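Local coordinates for VMB-1 (Vibrio alginolyticus, PDB 6JV4), which probably hydrolyses beta-lactam antibiotics to substituted beta-amino acids, using zinc, as a metallo-beta-lactamase of subclass B1, at residues I36-L41 / V202-G206; D53-T58 / E85-D90; T61-I65 / D90-L94; I75-V80 / I99-A103. All blocks are in the same frame, centred on the assembly; numbering follows the deposited sequence.

Contact 1 (I36-L41 / V202-G206); sequences IGASGL and VPGHG. With ZN (zinc ion), chain F.
Segment 36-41 is an extended strand. Segment 202-206 starts as the end of a strand and leaves it at Gly-204 (phi/psi -61/-36). The two strands belong to different sheets of the metallo-beta-lactamase sandwich, and they meet beside the zinc site. The segments run in opposite directions: CA of Ala-38 lies 4.5 Å from CA of His-205, and CA of Ser-39 lies 5.4 Å from CA of Gly-204. One backbone hydrogen bond joins the two segments, Ser-39 N to Gly-204 O at 3.0 Å. CA of Ala-38 also makes a CA-H...O contact with Gly-204 O at 3.2 Å. His-205 takes chi1 m, and its ND1 donates to Gly-37 O at 2.8 Å. Ile-36 (chi1 p, chi2 t) sets CD1 over the imidazole face, 4.0 Å from the centroid, a CH-pi contact. Ser-39 OG, also hydrogen-bonded to Gln-23, donates to a water at 2.6 Å. That water donates to Pro-203 O and Gly-206 O, both at 2.8 Å. The ND1 bond orients the ring, and NE2 of His-205 binds one zinc, shared with Asp-86 and Cys-163, at 2.1 Å.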
loop_
_atom_site.group_PDB
_atom_site.type_symbol
_atom_site.label_atom_id
_atom_site.label_comp_id
_atom_site.label_asym_id
_atom_site.label_seq_id
_atom_site.Cartn_x
_atom_site.Cartn_y
_atom_site.Cartn_z
ATOM N N ILE A 36 7.876 -11.937 -7.210
ATOM C CA ILE A 36 7.886 -11.060 -6.003
ATOM C C ILE A 36 6.505 -11.087 -5.349
ATOM O O ILE A 36 5.492 -11.164 -6.040
ATOM C CB ILE A 36 8.380 -9.646 -6.331
ATOM C CG1 ILE A 36 7.500 -8.956 -7.353
ATOM C CG2 ILE A 36 9.848 -9.686 -6.757
ATOM C CD1 ILE A 36 7.824 -7.474 -7.577
ATOM N N GLY A 37 6.524 -11.073 -4.013
ATOM C CA GLY A 37 5.336 -11.095 -3.165
ATOM C C GLY A 37 4.861 -9.656 -2.958
ATOM O O GLY A 37 5.692 -8.760 -2.992
ATOM N N ALA A 38 3.563 -9.453 -2.818
ATOM C CA ALA A 38 2.996 -8.101 -2.613
ATOM C C ALA A 38 2.038 -8.156 -1.442
ATOM O O ALA A 38 1.219 -9.100 -1.365
ATOM C CB ALA A 38 2.287 -7.655 -3.841
ATOM N N SER A 39 2.078 -7.143 -0.584
ATOM C CA SER A 39 1.193 -7.035 0.587
ATOM C C SER A 39 0.274 -5.818 0.479
ATOM O O SER A 39 0.713 -4.762 0.075
ATOM C CB SER A 39 1.980 -6.896 1.853
ATOM O OG SER A 39 2.784 -8.029 2.107
ATOM N N GLY A 40 -0.954 -6.001 0.934
ATOM C CA GLY A 40 -1.809 -4.876 1.354
ATOM C C GLY A 40 -2.439 -5.245 2.681
ATOM O O GLY A 40 -2.059 -6.318 3.257
ATOM N N LEU A 41 -3.423 -4.479 3.117
ATOM C CA LEU A 41 -4.084 -4.729 4.404
ATOM C C LEU A 41 -5.599 -4.800 4.226
ATOM O O LEU A 41 -6.161 -4.185 3.320
ATOM C CB LEU A 41 -3.706 -3.699 5.462
ATOM C CG LEU A 41 -2.206 -3.535 5.765
ATOM C CD1 LEU A 41 -2.040 -2.462 6.810
ATOM C CD2 LEU A 41 -1.583 -4.829 6.269
ATOM N N VAL A 202 4.996 -2.400 7.095
ATOM C CA VAL A 202 4.660 -3.350 6.016
ATOM C C VAL A 202 5.175 -2.776 4.706
ATOM O O VAL A 202 4.655 -1.743 4.262
ATOM C CB VAL A 202 3.141 -3.606 5.970
ATOM C CG1 VAL A 202 2.811 -4.575 4.863
ATOM C CG2 VAL A 202 2.606 -4.100 7.309
ATOM N N PRO A 203 6.192 -3.397 4.078
ATOM C CA PRO A 203 6.635 -2.985 2.764
ATOM C C PRO A 203 5.680 -3.537 1.712
ATOM O O PRO A 203 4.953 -4.483 1.941
ATOM C CB PRO A 203 8.020 -3.566 2.658
ATOM C CG PRO A 203 7.863 -4.912 3.365
ATOM C CD PRO A 203 6.926 -4.610 4.517
ATOM N N GLY A 204 5.686 -2.876 0.551
ATOM C CA GLY A 204 4.868 -3.312 -0.588
ATOM C C GLY A 204 5.223 -4.704 -1.052
ATOM O O GLY A 204 4.313 -5.428 -1.546
ATOM N N HIS A 205 6.495 -5.057 -0.993
ATOM C CA HIS A 205 7.013 -6.407 -1.338
ATOM C C HIS A 205 7.886 -6.924 -0.218
ATOM O O HIS A 205 8.583 -6.130 0.416
ATOM C CB HIS A 205 7.818 -6.379 -2.657
ATOM C CG HIS A 205 7.072 -5.731 -3.763
ATOM N ND1 HIS A 205 5.968 -6.315 -4.329
ATOM C CD2 HIS A 205 7.188 -4.536 -4.369
ATOM C CE1 HIS A 205 5.429 -5.505 -5.208
ATOM N NE2 HIS A 205 6.134 -4.433 -5.250
ATOM N N GLY A 206 7.973 -8.244 -0.035
ATOM C CA GLY A 206 8.877 -8.791 0.981
ATOM C C GLY A 206 8.329 -8.799 2.407
ATOM O O GLY A 206 7.131 -8.634 2.623
HETATM ZN ZN ZN F . 5.417 -2.630 -6.089
HETATM O O HOH W 1 5.128 -7.218 1.326
#

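Contact 2 (D53-T58 / E85-D90); sequences DTPWTT and EDASGD. With ZN (zinc ion), chain F.
The loop 53-58 runs against the short helix 85-88 and the turn to Asp-90. That helix begins in the HxHxD zinc-binding motif, His-82 to Asp-86, a hallmark of the superfamily. CA of Asp-53 lies 4.6 Å from CA of Ala-87, and CA of Trp-56 lies 4.8 Å from CA of Asp-86. Asp-53 has a positive phi (72°). Its CA makes a CA-H...O contact with Ala-87 O at 3.4 Å, while its OD1 is hydrogen-bonded to Thr-81. Thr-54 N donates to the same Ala-87 O at 3.1 Å. Thr-54 takes chi1 p, and its OG1 accepts Asp-90 N at 3.2 Å. A water lies 2.8 Å from Thr-54 O, 2.7 Å from Thr-54 OG1 and 2.6 Å from Glu-85 O, hydrogen-bonded to all three. A second water joins Pro-55 O and Asp-90 OD2, at 2.8 Å from each. Trp-56 (chi1 t, chi2 -13°) lays a face of its indole against Asp-86 CB, which sits 3.6 Å from the centroid of the five-membered ring, a CH-pi contact. Thr-58 OG1 donates to Asp-90 OD1 at 2.7 Å. Asp-86 takes chi1 p, and its OD2 binds the zinc at 2.1 Å, beside Cys-163 and His-205.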
loop_
_atom_site.group_PDB
_atom_site.type_symbol
_atom_site.label_atom_id
_atom_site.label_comp_id
_atom_site.label_asym_id
_atom_site.label_seq_id
_atom_site.Cartn_x
_atom_site.Cartn_y
_atom_site.Cartn_z
ATOM N N ASP A 53 -4.708 -1.080 -0.576
ATOM C CA ASP A 53 -4.275 -1.738 -1.828
ATOM C C ASP A 53 -5.230 -2.908 -2.131
ATOM O O ASP A 53 -5.788 -3.530 -1.221
ATOM C CB ASP A 53 -2.803 -2.125 -1.834
ATOM C CG ASP A 53 -1.825 -0.953 -1.922
ATOM O OD1 ASP A 53 -2.285 0.252 -1.998
ATOM O OD2 ASP A 53 -0.600 -1.258 -2.073
ATOM N N THR A 54 -5.377 -3.184 -3.417
ATOM C CA THR A 54 -6.025 -4.421 -3.889
ATOM C C THR A 54 -4.963 -5.505 -4.037
ATOM O O THR A 54 -3.791 -5.232 -4.364
ATOM C CB THR A 54 -6.829 -4.149 -5.170
ATOM O OG1 THR A 54 -5.982 -3.614 -6.194
ATOM C CG2 THR A 54 -7.985 -3.204 -4.959
ATOM N N PRO A 55 -5.369 -6.775 -3.857
ATOM C CA PRO A 55 -4.554 -7.899 -4.284
ATOM C C PRO A 55 -4.161 -7.764 -5.766
ATOM O O PRO A 55 -4.844 -7.091 -6.535
ATOM C CB PRO A 55 -5.487 -9.097 -4.082
ATOM C CG PRO A 55 -6.320 -8.657 -2.914
ATOM C CD PRO A 55 -6.646 -7.213 -3.236
ATOM N N TRP A 56 -3.027 -8.351 -6.115
ATOM C CA TRP A 56 -2.394 -8.132 -7.450
ATOM C C TRP A 56 -3.144 -8.830 -8.589
ATOM O O TRP A 56 -2.951 -8.437 -9.735
ATOM C CB TRP A 56 -0.946 -8.573 -7.343
ATOM C CG TRP A 56 -0.003 -7.875 -8.247
ATOM C CD1 TRP A 56 -0.242 -7.070 -9.317
ATOM C CD2 TRP A 56 1.420 -7.944 -8.098
ATOM N NE1 TRP A 56 0.947 -6.619 -9.831
ATOM C CE2 TRP A 56 1.971 -7.145 -9.105
ATOM C CE3 TRP A 56 2.245 -8.615 -7.202
ATOM C CZ2 TRP A 56 3.344 -6.985 -9.236
ATOM C CZ3 TRP A 56 3.610 -8.467 -7.351
ATOM C CH2 TRP A 56 4.124 -7.638 -8.328
ATOM N N THR A 57 -4.120 -9.665 -8.312
ATOM C CA THR A 57 -4.935 -10.319 -9.343
ATOM C C THR A 57 -6.401 -10.078 -9.021
ATOM O O THR A 57 -6.784 -9.964 -7.835
ATOM C CB THR A 57 -4.657 -11.819 -9.538
ATOM O OG1 THR A 57 -5.289 -12.537 -8.506
ATOM C CG2 THR A 57 -3.191 -12.182 -9.602
ATOM N N THR A 58 -7.195 -9.970 -10.070
ATOM C CA THR A 58 -8.660 -9.800 -9.935
ATOM C C THR A 58 -9.237 -11.035 -9.232
ATOM O O THR A 58 -10.132 -10.845 -8.374
ATOM C CB THR A 58 -9.294 -9.506 -11.306
ATOM O OG1 THR A 58 -8.667 -8.335 -11.837
ATOM C CG2 THR A 58 -10.770 -9.225 -11.198
ATOM N N GLU A 85 -0.200 -1.222 -10.817
ATOM C CA GLU A 85 -1.204 -2.312 -10.765
ATOM C C GLU A 85 -1.114 -3.123 -9.467
ATOM O O GLU A 85 -2.143 -3.617 -9.038
ATOM C CB GLU A 85 -0.988 -3.255 -11.956
ATOM C CG GLU A 85 -2.034 -4.340 -12.073
ATOM C CD GLU A 85 -1.614 -5.491 -12.979
ATOM O OE1 GLU A 85 -0.595 -5.345 -13.711
ATOM O OE2 GLU A 85 -2.303 -6.511 -12.957
ATOM N N ASP A 86 0.045 -3.248 -8.822
ATOM C CA ASP A 86 0.092 -4.000 -7.542
ATOM C C ASP A 86 -0.682 -3.288 -6.415
ATOM O O ASP A 86 -0.992 -3.923 -5.385
ATOM C CB ASP A 86 1.526 -4.320 -7.112
ATOM C CG ASP A 86 2.441 -3.149 -6.908
ATOM O OD1 ASP A 86 2.151 -2.028 -7.426
ATOM O OD2 ASP A 86 3.487 -3.367 -6.256
ATOM N N ALA A 87 -0.891 -1.970 -6.527
ATOM C CA ALA A 87 -1.607 -1.199 -5.503
ATOM C C ALA A 87 -3.038 -0.938 -5.952
ATOM O O ALA A 87 -3.902 -0.966 -5.077
ATOM C CB ALA A 87 -0.868 0.074 -5.204
ATOM N N SER A 88 -3.267 -0.623 -7.236
ATOM C CA SER A 88 -4.522 0.007 -7.712
ATOM C C SER A 88 -5.226 -0.869 -8.755
ATOM O O SER A 88 -6.196 -0.408 -9.352
ATOM C CB SER A 88 -4.251 1.377 -8.271
ATOM O OG SER A 88 -3.563 1.226 -9.477
ATOM N N GLY A 89 -4.745 -2.097 -8.971
ATOM C CA GLY A 89 -5.182 -2.907 -10.122
ATOM C C GLY A 89 -6.677 -3.153 -10.177
ATOM O O GLY A 89 -7.224 -3.237 -11.293
ATOM N N ASP A 90 -7.366 -3.221 -9.052
ATOM C CA ASP A 90 -8.810 -3.579 -9.082
ATOM C C ASP A 90 -9.717 -2.397 -8.756
ATOM O O ASP A 90 -10.888 -2.632 -8.401
ATOM C CB ASP A 90 -9.047 -4.864 -8.293
ATOM C CG ASP A 90 -8.741 -6.087 -9.130
ATOM O OD1 ASP A 90 -9.253 -6.159 -10.292
ATOM O OD2 ASP A 90 -8.033 -6.968 -8.625
HETATM ZN ZN ZN F . 5.417 -2.630 -6.089
HETATM O O HOH W 2 -3.556 -4.396 -7.061
HETATM O O HOH W 3 -5.378 -6.391 -9.144
#

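Contact 3 (T61-I65 / D90-L94); sequences TKQLI and DIPLL
Thr-61 and Asp-90 make the polar link between these two helical segments. Thr-61 has chi1 m (-55°) and its OG1 donates to Asp-90 OD2 at 2.7 Å. Asp-90 has chi1 -82° and chi2 -50°. It stands at the N-cap position of helix 91-96, but its side chain makes no capping bond. The carboxylate turns to the other helix instead, and its OD1 also accepts Thr-58 OG1. The backbones stay well apart, with the nearest CA atoms, those of Thr-61 and Asp-90, 7.1 Å from each other. Within each segment one helical bond is closed: Ile-65 N to Thr-61 O at 2.9 Å and Leu-94 N to Asp-90 O at 3.0 Å.

The rest of the contact is apolar. Leu-93 (chi1 t, chi2 p) points toward the other helix. Its CD2 lies 3.8 Å from Thr-61 CG2 and 3.9 Å from Lys-62 CG, so the methylene part of the lysine covers it. Leu-94 (chi1 m, chi2 t) brings CD2 to 4.0 Å from Ile-65 CD1. Ile-65 itself is chi1 m, chi2 t, and its CD1 is 4.5 Å from Leu-93 CD2. Ile-65 also packs on Met-51 and Leu-94 on Ala-78, both in strands of one sheet. Such neighbouring helices on a sheet form an outer layer of the alpha-beta/beta-alpha sandwich of metallo-beta-lactamases.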
loop_
_atom_site.group_PDB
_atom_site.type_symbol
_atom_site.label_atom_id
_atom_site.label_comp_id
_atom_site.label_asym_id
_atom_site.label_seq_id
_atom_site.Cartn_x
_atom_site.Cartn_y
_atom_site.Cartn_z
ATOM N N THR A 61 -8.674 -10.445 -5.589
ATOM C CA THR A 61 -9.566 -9.386 -5.049
ATOM C C THR A 61 -10.978 -9.961 -4.836
ATOM O O THR A 61 -11.606 -9.756 -3.758
ATOM C CB THR A 61 -9.569 -8.136 -5.927
ATOM O OG1 THR A 61 -8.204 -7.705 -6.073
ATOM C CG2 THR A 61 -10.458 -7.061 -5.363
ATOM N N LYS A 62 -11.459 -10.736 -5.798
ATOM C CA LYS A 62 -12.800 -11.357 -5.643
ATOM C C LYS A 62 -12.781 -12.321 -4.453
ATOM O O LYS A 62 -13.742 -12.304 -3.640
ATOM C CB LYS A 62 -13.186 -12.090 -6.929
ATOM C CG LYS A 62 -13.558 -11.156 -8.056
ATOM C CD LYS A 62 -13.976 -11.879 -9.320
ATOM C CE LYS A 62 -14.387 -10.892 -10.383
ATOM N NZ LYS A 62 -14.991 -11.571 -11.554
ATOM N N GLN A 63 -11.710 -13.099 -4.293
ATOM C CA GLN A 63 -11.587 -14.056 -3.160
ATOM C C GLN A 63 -11.531 -13.278 -1.836
ATOM O O GLN A 63 -12.151 -13.720 -0.827
ATOM C CB GLN A 63 -10.364 -14.938 -3.321
ATOM C CG GLN A 63 -10.496 -15.918 -4.490
ATOM C CD GLN A 63 -9.137 -16.402 -4.939
ATOM O OE1 GLN A 63 -8.123 -16.131 -4.309
ATOM N NE2 GLN A 63 -9.089 -17.160 -6.037
ATOM N N LEU A 64 -10.842 -12.131 -1.843
ATOM C CA LEU A 64 -10.729 -11.318 -0.608
ATOM C C LEU A 64 -12.119 -10.779 -0.238
ATOM O O LEU A 64 -12.464 -10.813 0.966
ATOM C CB LEU A 64 -9.740 -10.173 -0.822
ATOM C CG LEU A 64 -9.491 -9.319 0.424
ATOM C CD1 LEU A 64 -9.039 -10.169 1.602
ATOM C CD2 LEU A 64 -8.485 -8.210 0.125
ATOM N N ILE A 65 -12.872 -10.279 -1.202
ATOM C CA ILE A 65 -14.256 -9.765 -0.945
ATOM C C ILE A 65 -15.114 -10.908 -0.390
ATOM O O ILE A 65 -15.836 -10.696 0.625
ATOM C CB ILE A 65 -14.834 -9.147 -2.217
ATOM C CG1 ILE A 65 -14.146 -7.811 -2.518
ATOM C CG2 ILE A 65 -16.354 -8.980 -2.151
ATOM C CD1 ILE A 65 -14.360 -7.354 -3.916
ATOM N N ASP A 90 -7.366 -3.221 -9.052
ATOM C CA ASP A 90 -8.810 -3.579 -9.082
ATOM C C ASP A 90 -9.717 -2.397 -8.756
ATOM O O ASP A 90 -10.888 -2.632 -8.401
ATOM C CB ASP A 90 -9.047 -4.864 -8.293
ATOM C CG ASP A 90 -8.741 -6.087 -9.130
ATOM O OD1 ASP A 90 -9.253 -6.159 -10.292
ATOM O OD2 ASP A 90 -8.033 -6.968 -8.625
ATOM N N ILE A 91 -9.307 -1.157 -9.026
ATOM C CA ILE A 91 -10.253 -0.013 -8.935
ATOM C C ILE A 91 -11.515 -0.285 -9.771
ATOM O O ILE A 91 -12.627 -0.012 -9.288
ATOM C CB ILE A 91 -9.529 1.284 -9.292
ATOM C CG1 ILE A 91 -8.620 1.735 -8.137
ATOM C CG2 ILE A 91 -10.498 2.364 -9.667
ATOM C CD1 ILE A 91 -7.881 2.990 -8.470
ATOM N N PRO A 92 -11.424 -0.753 -11.048
ATOM C CA PRO A 92 -12.622 -0.932 -11.852
ATOM C C PRO A 92 -13.600 -1.896 -11.185
ATOM O O PRO A 92 -14.795 -1.570 -11.115
ATOM C CB PRO A 92 -12.080 -1.444 -13.195
ATOM C CG PRO A 92 -10.678 -0.858 -13.255
ATOM C CD PRO A 92 -10.194 -0.970 -11.826
ATOM N N LEU A 93 -13.116 -3.042 -10.709
ATOM C CA LEU A 93 -13.966 -4.033 -10.018
ATOM C C LEU A 93 -14.623 -3.369 -8.816
ATOM O O LEU A 93 -15.838 -3.565 -8.626
ATOM C CB LEU A 93 -13.148 -5.249 -9.586
ATOM C CG LEU A 93 -13.921 -6.255 -8.749
ATOM C CD1 LEU A 93 -15.075 -6.873 -9.572
ATOM C CD2 LEU A 93 -13.011 -7.318 -8.201
ATOM N N LEU A 94 -13.851 -2.659 -7.974
ATOM C CA LEU A 94 -14.466 -2.095 -6.748
ATOM C C LEU A 94 -15.495 -1.035 -7.139
ATOM O O LEU A 94 -16.599 -0.998 -6.515
ATOM C CB LEU A 94 -13.378 -1.512 -5.843
ATOM C CG LEU A 94 -12.355 -2.503 -5.305
ATOM C CD1 LEU A 94 -11.315 -1.804 -4.438
ATOM C CD2 LEU A 94 -12.971 -3.624 -4.521
#

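Contact 4 (I75-V80 / I99-A103); sequences IKSAVV and IKTYA
Ile-99 and Tyr-102 bury the most surface here, followed by Ala-78. Strands 75-79 and 100-103 run parallel, with their axes 4.6 Å apart at closest and 25° between directions. Ser-77 pairs with Lys-100, Ala-78 with Thr-101 and Val-79 with Tyr-102. Ala-78 holds the centre: its N donates to Lys-100 O at 2.9 Å, and its O accepts Tyr-102 N at 2.8 Å. Tyr-102 O in turn accepts Val-80 N at 3.1 Å. The chain passes between these adjacent strands through helices 85-88 and 91-96, a beta-alpha-beta crossover in the larger sheet. Tyr-102 (chi1 m, chi2 -95°) shares a face with Ser-77 and Val-79. Its ring edge meets Ser-77 CB, 3.9 Å from CE2, and its CB lies 4.1 Å from Val-79 CG2. Ile-99 (chi1 m, chi2 t) reaches back with CD1 to Ile-75 CG2 at 3.8 Å. At this end a water bridges Lys-76 O, at 2.5 Å, and Lys-100 N, at 3.3 Å.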
loop_
_atom_site.group_PDB
_atom_site.type_symbol
_atom_site.label_atom_id
_atom_site.label_comp_id
_atom_site.label_asym_id
_atom_site.label_seq_id
_atom_site.Cartn_x
_atom_site.Cartn_y
_atom_site.Cartn_z
ATOM N N ILE A 75 -17.718 -4.671 3.093
ATOM C CA ILE A 75 -16.543 -3.979 2.502
ATOM C C ILE A 75 -16.993 -2.567 2.113
ATOM O O ILE A 75 -17.744 -2.410 1.130
ATOM C CB ILE A 75 -15.936 -4.840 1.376
ATOM C CG1 ILE A 75 -14.870 -4.042 0.617
ATOM C CG2 ILE A 75 -17.002 -5.403 0.426
ATOM C CD1 ILE A 75 -13.649 -3.748 1.418
ATOM N N LYS A 76 -16.550 -1.573 2.874
ATOM C CA LYS A 76 -16.998 -0.160 2.816
ATOM C C LYS A 76 -16.154 0.648 1.835
ATOM O O LYS A 76 -16.699 1.499 1.094
ATOM C CB LYS A 76 -16.916 0.529 4.184
ATOM C CG LYS A 76 -18.172 0.364 5.022
ATOM C CD LYS A 76 -19.392 1.022 4.388
ATOM C CE LYS A 76 -20.665 0.761 5.161
ATOM N NZ LYS A 76 -21.816 1.458 4.539
ATOM N N SER A 77 -14.842 0.486 1.878
ATOM C CA SER A 77 -14.013 1.351 1.016
ATOM C C SER A 77 -12.635 0.735 0.873
ATOM O O SER A 77 -12.308 -0.156 1.619
ATOM C CB SER A 77 -13.936 2.751 1.555
ATOM O OG SER A 77 -13.133 2.797 2.742
ATOM N N ALA A 78 -11.886 1.234 -0.102
ATOM C CA ALA A 78 -10.477 0.871 -0.303
ATOM C C ALA A 78 -9.712 2.155 -0.561
ATOM O O ALA A 78 -10.252 3.088 -1.214
ATOM C CB ALA A 78 -10.334 -0.078 -1.447
ATOM N N VAL A 79 -8.451 2.182 -0.142
ATOM C CA VAL A 79 -7.505 3.246 -0.525
ATOM C C VAL A 79 -6.361 2.582 -1.287
ATOM O O VAL A 79 -5.948 1.449 -0.928
ATOM C CB VAL A 79 -6.976 4.052 0.675
ATOM C CG1 VAL A 79 -6.207 3.191 1.670
ATOM C CG2 VAL A 79 -6.133 5.237 0.226
ATOM N N VAL A 80 -5.917 3.206 -2.362
ATOM C CA VAL A 80 -4.789 2.672 -3.172
ATOM C C VAL A 80 -3.587 3.575 -2.949
ATOM O O VAL A 80 -3.765 4.814 -2.887
ATOM C CB VAL A 80 -5.150 2.525 -4.666
ATOM C CG1 VAL A 80 -6.379 1.648 -4.832
ATOM C CG2 VAL A 80 -5.325 3.836 -5.366
ATOM N N ILE A 99 -18.075 -0.135 -4.190
ATOM C CA ILE A 99 -17.181 -0.010 -3.011
ATOM C C ILE A 99 -16.387 1.279 -3.232
ATOM O O ILE A 99 -15.804 1.400 -4.311
ATOM C CB ILE A 99 -16.280 -1.250 -2.895
ATOM C CG1 ILE A 99 -17.088 -2.521 -2.677
ATOM C CG2 ILE A 99 -15.232 -1.057 -1.798
ATOM C CD1 ILE A 99 -16.296 -3.781 -2.905
ATOM N N LYS A 100 -16.450 2.248 -2.326
ATOM C CA LYS A 100 -15.777 3.551 -2.531
ATOM C C LYS A 100 -14.266 3.291 -2.641
ATOM O O LYS A 100 -13.752 2.452 -1.894
ATOM C CB LYS A 100 -15.998 4.545 -1.392
ATOM C CG LYS A 100 -17.452 4.925 -1.124
ATOM C CD LYS A 100 -17.606 6.205 -0.316
ATOM C CE LYS A 100 -19.041 6.713 -0.333
ATOM N NZ LYS A 100 -19.092 8.129 -0.766
ATOM N N THR A 101 -13.650 3.915 -3.617
ATOM C CA THR A 101 -12.189 3.864 -3.815
ATOM C C THR A 101 -11.628 5.240 -3.570
ATOM O O THR A 101 -12.133 6.233 -4.112
ATOM C CB THR A 101 -11.828 3.293 -5.183
ATOM O OG1 THR A 101 -12.491 4.048 -6.204
ATOM C CG2 THR A 101 -12.175 1.830 -5.313
ATOM N N TYR A 102 -10.524 5.292 -2.841
ATOM C CA TYR A 102 -9.873 6.566 -2.514
ATOM C C TYR A 102 -8.468 6.585 -3.090
ATOM O O TYR A 102 -7.780 5.577 -3.000
ATOM C CB TYR A 102 -9.733 6.726 -1.008
ATOM C CG TYR A 102 -11.025 7.073 -0.314
ATOM C CD1 TYR A 102 -11.350 8.395 -0.051
ATOM C CD2 TYR A 102 -11.942 6.098 -0.029
ATOM C CE1 TYR A 102 -12.558 8.725 0.548
ATOM C CE2 TYR A 102 -13.152 6.407 0.577
ATOM C CZ TYR A 102 -13.442 7.724 0.884
ATOM O OH TYR A 102 -14.622 7.989 1.501
ATOM N N ALA A 103 -8.108 7.695 -3.708
ATOM C CA ALA A 103 -6.753 7.914 -4.249
ATOM C C ALA A 103 -6.474 9.392 -4.147
ATOM O O ALA A 103 -7.439 10.191 -4.247
ATOM C CB ALA A 103 -6.622 7.415 -5.671
HETATM O O HOH W 4 -18.861 1.922 -0.169
#

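From the N terminus, segment 36-41 opens contact 1, which closes the longest loop, only at 202-206. The other three contacts nest inside it. Their first segments follow in the order 53-58, 61-65, 75-80, and their second segments return in the same order, 85-90, 90-94, 99-103. Contacts 2, 3 and 4 therefore cross one another. Asp-90 serves both contact 2 and contact 3. Leu-94 carries contact 3 onto the sheet of contact 4 through Ala-78 and Thr-101. Asp-53 N probably hydrogen-bonds to Val-79 O, tying contact 2 to contact 4. Contacts 1 and 2 meet at one zinc, through His-205 beyond the end of strand 200-203 and Asp-86 on helix 85-88.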